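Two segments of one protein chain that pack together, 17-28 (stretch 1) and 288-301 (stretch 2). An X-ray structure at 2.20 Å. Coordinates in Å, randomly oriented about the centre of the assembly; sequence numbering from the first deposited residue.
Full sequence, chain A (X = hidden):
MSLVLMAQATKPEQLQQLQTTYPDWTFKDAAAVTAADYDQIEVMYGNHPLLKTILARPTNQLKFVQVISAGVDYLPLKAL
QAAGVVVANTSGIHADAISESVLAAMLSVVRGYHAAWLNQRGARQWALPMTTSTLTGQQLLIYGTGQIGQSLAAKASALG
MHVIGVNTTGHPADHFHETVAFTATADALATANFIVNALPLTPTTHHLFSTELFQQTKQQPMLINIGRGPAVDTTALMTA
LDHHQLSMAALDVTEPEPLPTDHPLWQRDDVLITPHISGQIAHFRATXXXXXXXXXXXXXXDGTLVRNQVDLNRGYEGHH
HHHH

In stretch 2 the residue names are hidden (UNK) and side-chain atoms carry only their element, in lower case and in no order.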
# COMPACT_ATOMS: atom_id res chain seq x y z
N GLN A 17 21.13 16.48 2.52
CA GLN A 17 19.84 16.24 3.15
C GLN A 17 20.01 16.06 4.64
O GLN A 17 19.28 16.68 5.40
CB GLN A 17 19.20 14.93 2.65
CG GLN A 17 18.35 15.03 1.40
CD GLN A 17 18.29 13.69 0.62
OE1 GLN A 17 17.93 12.64 1.17
NE2 GLN A 17 18.63 13.74 -0.67
N LEU A 18 20.93 15.18 5.03
CA LEU A 18 21.15 14.82 6.43
C LEU A 18 21.60 16.02 7.24
O LEU A 18 21.09 16.29 8.32
CB LEU A 18 22.21 13.73 6.55
CG LEU A 18 21.81 12.28 6.28
CD1 LEU A 18 22.98 11.38 6.48
CD2 LEU A 18 20.69 11.90 7.22
N GLN A 19 22.58 16.73 6.72
CA GLN A 19 23.18 17.81 7.46
C GLN A 19 22.23 18.97 7.65
O GLN A 19 22.27 19.60 8.72
CB GLN A 19 24.47 18.28 6.81
CG GLN A 19 25.51 17.17 6.70
CD GLN A 19 26.81 17.67 6.04
OE1 GLN A 19 27.92 17.40 6.50
NE2 GLN A 19 26.66 18.43 4.95
N THR A 20 21.34 19.23 6.67
CA THR A 20 20.30 20.26 6.85
C THR A 20 19.03 19.81 7.57
O THR A 20 18.38 20.62 8.20
CB THR A 20 19.82 20.91 5.51
OG1 THR A 20 18.80 20.10 4.93
CG2 THR A 20 20.96 21.02 4.56
N THR A 21 18.66 18.55 7.47
CA THR A 21 17.53 18.08 8.20
C THR A 21 17.90 17.96 9.67
O THR A 21 17.02 17.98 10.53
CB THR A 21 17.13 16.71 7.72
OG1 THR A 21 16.84 16.77 6.33
CG2 THR A 21 15.93 16.23 8.41
N TYR A 22 19.18 17.76 9.95
CA TYR A 22 19.62 17.55 11.34
C TYR A 22 20.80 18.47 11.66
O TYR A 22 21.96 18.03 11.71
CB TYR A 22 20.05 16.12 11.58
CG TYR A 22 18.98 15.13 11.21
CD1 TYR A 22 18.00 14.81 12.11
CD2 TYR A 22 18.97 14.51 9.95
CE1 TYR A 22 17.03 13.92 11.80
CE2 TYR A 22 18.00 13.59 9.63
CZ TYR A 22 17.03 13.31 10.56
OH TYR A 22 16.05 12.42 10.32
N PRO A 23 20.50 19.76 11.88
CA PRO A 23 21.59 20.70 11.98
C PRO A 23 22.29 20.57 13.30
O PRO A 23 23.42 21.07 13.44
CB PRO A 23 20.91 22.07 11.83
CG PRO A 23 19.49 21.84 12.15
CD PRO A 23 19.19 20.41 11.74
N ASP A 24 21.69 19.89 14.27
CA ASP A 24 22.45 19.66 15.48
C ASP A 24 23.26 18.34 15.49
O ASP A 24 23.89 18.02 16.50
CB ASP A 24 21.61 19.83 16.76
CG ASP A 24 20.45 18.85 16.84
OD1 ASP A 24 20.03 18.33 15.78
OD2 ASP A 24 19.94 18.60 17.95
N TRP A 25 23.27 17.59 14.38
CA TRP A 25 24.02 16.35 14.33
C TRP A 25 25.27 16.55 13.46
O TRP A 25 25.24 17.30 12.52
CB TRP A 25 23.14 15.24 13.78
CG TRP A 25 22.30 14.56 14.82
CD1 TRP A 25 21.12 15.01 15.35
CD2 TRP A 25 22.57 13.29 15.48
NE1 TRP A 25 20.65 14.12 16.28
CE2 TRP A 25 21.53 13.07 16.40
CE3 TRP A 25 23.58 12.33 15.37
CZ2 TRP A 25 21.45 11.93 17.18
CZ3 TRP A 25 23.52 11.19 16.16
CH2 TRP A 25 22.47 11.00 17.06
N THR A 26 26.37 15.87 13.78
CA THR A 26 27.52 15.80 12.90
C THR A 26 27.57 14.45 12.19
O THR A 26 27.59 13.39 12.84
CB THR A 26 28.86 15.91 13.69
OG1 THR A 26 28.78 17.00 14.60
CG2 THR A 26 29.99 16.18 12.75
N PHE A 27 27.61 14.50 10.86
CA PHE A 27 27.77 13.32 10.03
C PHE A 27 29.24 13.18 9.63
O PHE A 27 29.70 13.76 8.66
CB PHE A 27 26.75 13.38 8.88
CG PHE A 27 25.35 13.49 9.37
CD1 PHE A 27 24.63 12.32 9.68
CD2 PHE A 27 24.79 14.74 9.69
CE1 PHE A 27 23.35 12.38 10.21
CE2 PHE A 27 23.51 14.82 10.23
CZ PHE A 27 22.77 13.64 10.48
N LYS A 28 29.99 12.43 10.42
CA LYS A 28 31.45 12.41 10.21
C LYS A 28 32.02 11.27 9.34
O LYS A 28 32.01 10.10 9.73
CB LYS A 28 32.20 12.47 11.55
CG LYS A 28 33.66 12.92 11.36
CD LYS A 28 34.33 13.44 12.64
CE LYS A 28 35.43 14.47 12.29
NZ LYS A 28 36.72 14.26 13.05
N UNK A 288 19.93 1.55 -0.48
CA UNK A 288 20.35 1.36 0.86
C UNK A 288 20.20 2.65 1.72
O UNK A 288 19.84 2.59 2.89
c UNK A 288 21.86 -0.53 0.28
c UNK A 288 22.37 1.01 2.23
c UNK A 288 21.79 0.91 0.85
N UNK A 289 20.44 3.82 1.12
CA UNK A 289 20.40 5.07 1.89
C UNK A 289 19.04 5.40 2.51
O UNK A 289 18.98 5.75 3.69
c UNK A 289 21.88 7.76 2.91
c UNK A 289 19.92 9.73 2.51
c UNK A 289 20.92 6.27 1.10
c UNK A 289 20.92 7.55 1.91
c UNK A 289 20.90 9.93 3.51
c UNK A 289 21.89 8.95 3.70
c UNK A 289 19.94 8.52 1.71
N UNK A 290 17.93 5.27 1.73
CA UNK A 290 16.59 5.51 2.33
C UNK A 290 16.30 4.61 3.54
O UNK A 290 15.55 5.03 4.44
c UNK A 290 17.84 4.99 0.28
c UNK A 290 16.40 5.37 -0.06
c UNK A 290 15.63 5.15 1.20
N UNK A 291 16.87 3.39 3.55
CA UNK A 291 16.74 2.52 4.72
C UNK A 291 17.34 3.16 5.99
O UNK A 291 16.66 3.30 6.99
c UNK A 291 17.00 -1.01 2.93
c UNK A 291 16.39 0.35 3.45
c UNK A 291 17.19 0.24 5.81
c UNK A 291 17.26 1.06 4.50
N UNK A 292 18.60 3.57 5.91
CA UNK A 292 19.25 4.37 6.96
C UNK A 292 18.50 5.69 7.30
O UNK A 292 18.22 5.94 8.46
c UNK A 292 22.28 7.67 8.34
c UNK A 292 21.72 6.88 7.35
c UNK A 292 22.14 5.80 9.88
c UNK A 292 22.49 7.14 9.59
c UNK A 292 21.36 5.58 7.61
c UNK A 292 21.56 5.04 8.90
c UNK A 292 20.68 4.75 6.57
N UNK A 293 18.18 6.49 6.30
CA UNK A 293 17.44 7.74 6.51
C UNK A 293 16.14 7.53 7.31
O UNK A 293 15.85 8.29 8.27
c UNK A 293 17.14 8.44 5.12
N UNK A 294 15.40 6.48 6.97
CA UNK A 294 14.15 6.15 7.73
C UNK A 294 14.42 5.64 9.13
O UNK A 294 13.79 6.11 10.09
c UNK A 294 13.29 5.15 6.96
N UNK A 295 15.35 4.70 9.29
CA UNK A 295 15.71 4.23 10.63
C UNK A 295 16.31 5.32 11.53
O UNK A 295 16.05 5.36 12.75
c UNK A 295 16.65 3.04 10.57
n UNK A 295 16.60 0.78 9.65
o UNK A 295 14.77 1.54 10.70
c UNK A 295 15.92 1.71 10.30
N UNK A 296 17.10 6.21 10.94
CA UNK A 296 17.66 7.32 11.68
C UNK A 296 16.59 8.37 12.09
O UNK A 296 16.61 8.86 13.20
c UNK A 296 19.49 9.15 11.58
c UNK A 296 21.00 10.06 13.26
c UNK A 296 20.78 11.35 12.78
c UNK A 296 18.81 7.96 10.89
c UNK A 296 19.92 11.53 11.70
c UNK A 296 19.30 10.44 11.10
c UNK A 296 20.36 8.97 12.63
N UNK A 297 15.64 8.69 11.21
CA UNK A 297 14.59 9.63 11.58
C UNK A 297 13.78 9.17 12.79
O UNK A 297 13.45 9.96 13.69
c UNK A 297 13.67 9.96 10.36
N UNK A 298 13.54 7.86 12.85
CA UNK A 298 12.74 7.24 13.87
C UNK A 298 13.57 7.11 15.13
O UNK A 298 13.09 7.42 16.23
o UNK A 298 9.69 6.79 14.05
c UNK A 298 12.29 5.88 13.37
n UNK A 298 9.71 5.55 15.92
c UNK A 298 10.18 5.88 14.73
c UNK A 298 11.39 5.10 14.28
N UNK A 299 14.82 6.67 14.98
CA UNK A 299 15.80 6.69 16.06
C UNK A 299 15.91 8.07 16.76
O UNK A 299 15.99 8.18 17.99
c UNK A 299 19.34 5.74 18.59
c UNK A 299 20.14 6.90 18.58
c UNK A 299 18.40 5.55 17.60
c UNK A 299 18.25 6.48 16.58
c UNK A 299 17.19 6.28 15.55
c UNK A 299 19.02 7.61 16.57
c UNK A 299 19.99 7.83 17.56
N UNK A 300 15.97 9.12 15.96
CA UNK A 300 16.06 10.46 16.50
C UNK A 300 14.75 10.81 17.24
O UNK A 300 14.79 11.36 18.33
c UNK A 300 17.94 11.38 15.10
c UNK A 300 16.02 12.88 15.79
c UNK A 300 16.43 11.47 15.40
N UNK A 301 13.61 10.41 16.67
CA UNK A 301 12.26 10.68 17.22
C UNK A 301 12.09 9.95 18.53
O UNK A 301 11.74 10.55 19.55
n UNK A 301 6.95 8.45 16.39
c UNK A 301 11.19 10.23 16.22
c UNK A 301 7.32 9.85 15.97
c UNK A 301 9.75 10.42 16.63
c UNK A 301 8.78 9.98 15.50

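Position 288 has three side-chain carbons, one carrying the other two, and nothing of stretch 1 in reach: Val288. Position 289 has one carbon and then a six-carbon ring with no other atom, its CA-to-CB bond toward stretch 1 and its ring edge against Leu18 and Gln17: Phe289. Its CZ lies 3.7 Å from Leu18 CG, and its CE2 lies 3.8 Å from Gln17 OE1. At 290 three carbons close a ring onto the backbone N, which makes it Pro290; without an amide hydrogen that N cannot bond to the preceding turn, and the helix kinks here. Position 291 has four carbons, forked at the first with one arm two carbons long, and is out of reach: Ile291.

Position 292 again has one carbon and a six-carbon ring. Its CA-to-CB bond points sideways, yet the ring end comes nearer and reaches Leu18: Phe292, its CE2 lying 4.2 Å from Leu18 CD1. Positions 293 and 294 have one carbon each, Ala293 and Ala294; the CA-to-CB bond of the first is sideways and that of the second away. At 295 two carbons end in one oxygen and one nitrogen: Asn295, whose amide is hydrogen-bonded elsewhere in the structure.

Position 296 has one carbon and a six-carbon ring, driven in among Leu18, Tyr22, Trp25 and Phe27. This is Phe296, with chi1 in t. Its edge points to the face of Tyr22 (CE2 to Tyr22 CE2, 3.5 Å) and to the face of Trp25 (CZ to Trp25 CD2, 3.8 Å), with planes at 73° and 85°. At 297 a single carbon, CB, lies 3.4 Å from Tyr22 OH: Ala297. Position 298 has three carbons, the third carrying oxygen and nitrogen, and its CA-to-CB bond points away: Gln298.

Position 299 has one carbon and a six-carbon ring that reaches Trp25. It is Phe299, whose CE2 lies 4.1 Å from Trp25 CH2. At 300 one carbon carries two more, and these branches reach Tyr22 and Trp25: Val300, with CG1 4.2 Å from Tyr22 CE1 and CG2 4.0 Å from Trp25 NE1. Position 301, four carbons in a row ending in nitrogen, is Lys301, out of reach.

No hydrogen bond crosses the contact; it rests on apolar packing and on the edge of Phe296 against the faces of Tyr22 and Trp25. The CA-to-CB bonds of Phe289, Phe296 and Val300 point toward stretch 1, and spacings of seven and four bring them to one side of the helix. Phe296 has the largest covered area, 88 Å². Stretch 1 meets it with residues from three settings: Leu18 from a helix, Tyr22 and Trp25 from the ends of a type I turn, Phe27 from a strand. The axes of helix 17-21 and helix 288-301 come no closer than 12.4 Å, a gap bridged by large side chains.

Stretch 2, residues 288-301: VFPIFAANFAQFVK
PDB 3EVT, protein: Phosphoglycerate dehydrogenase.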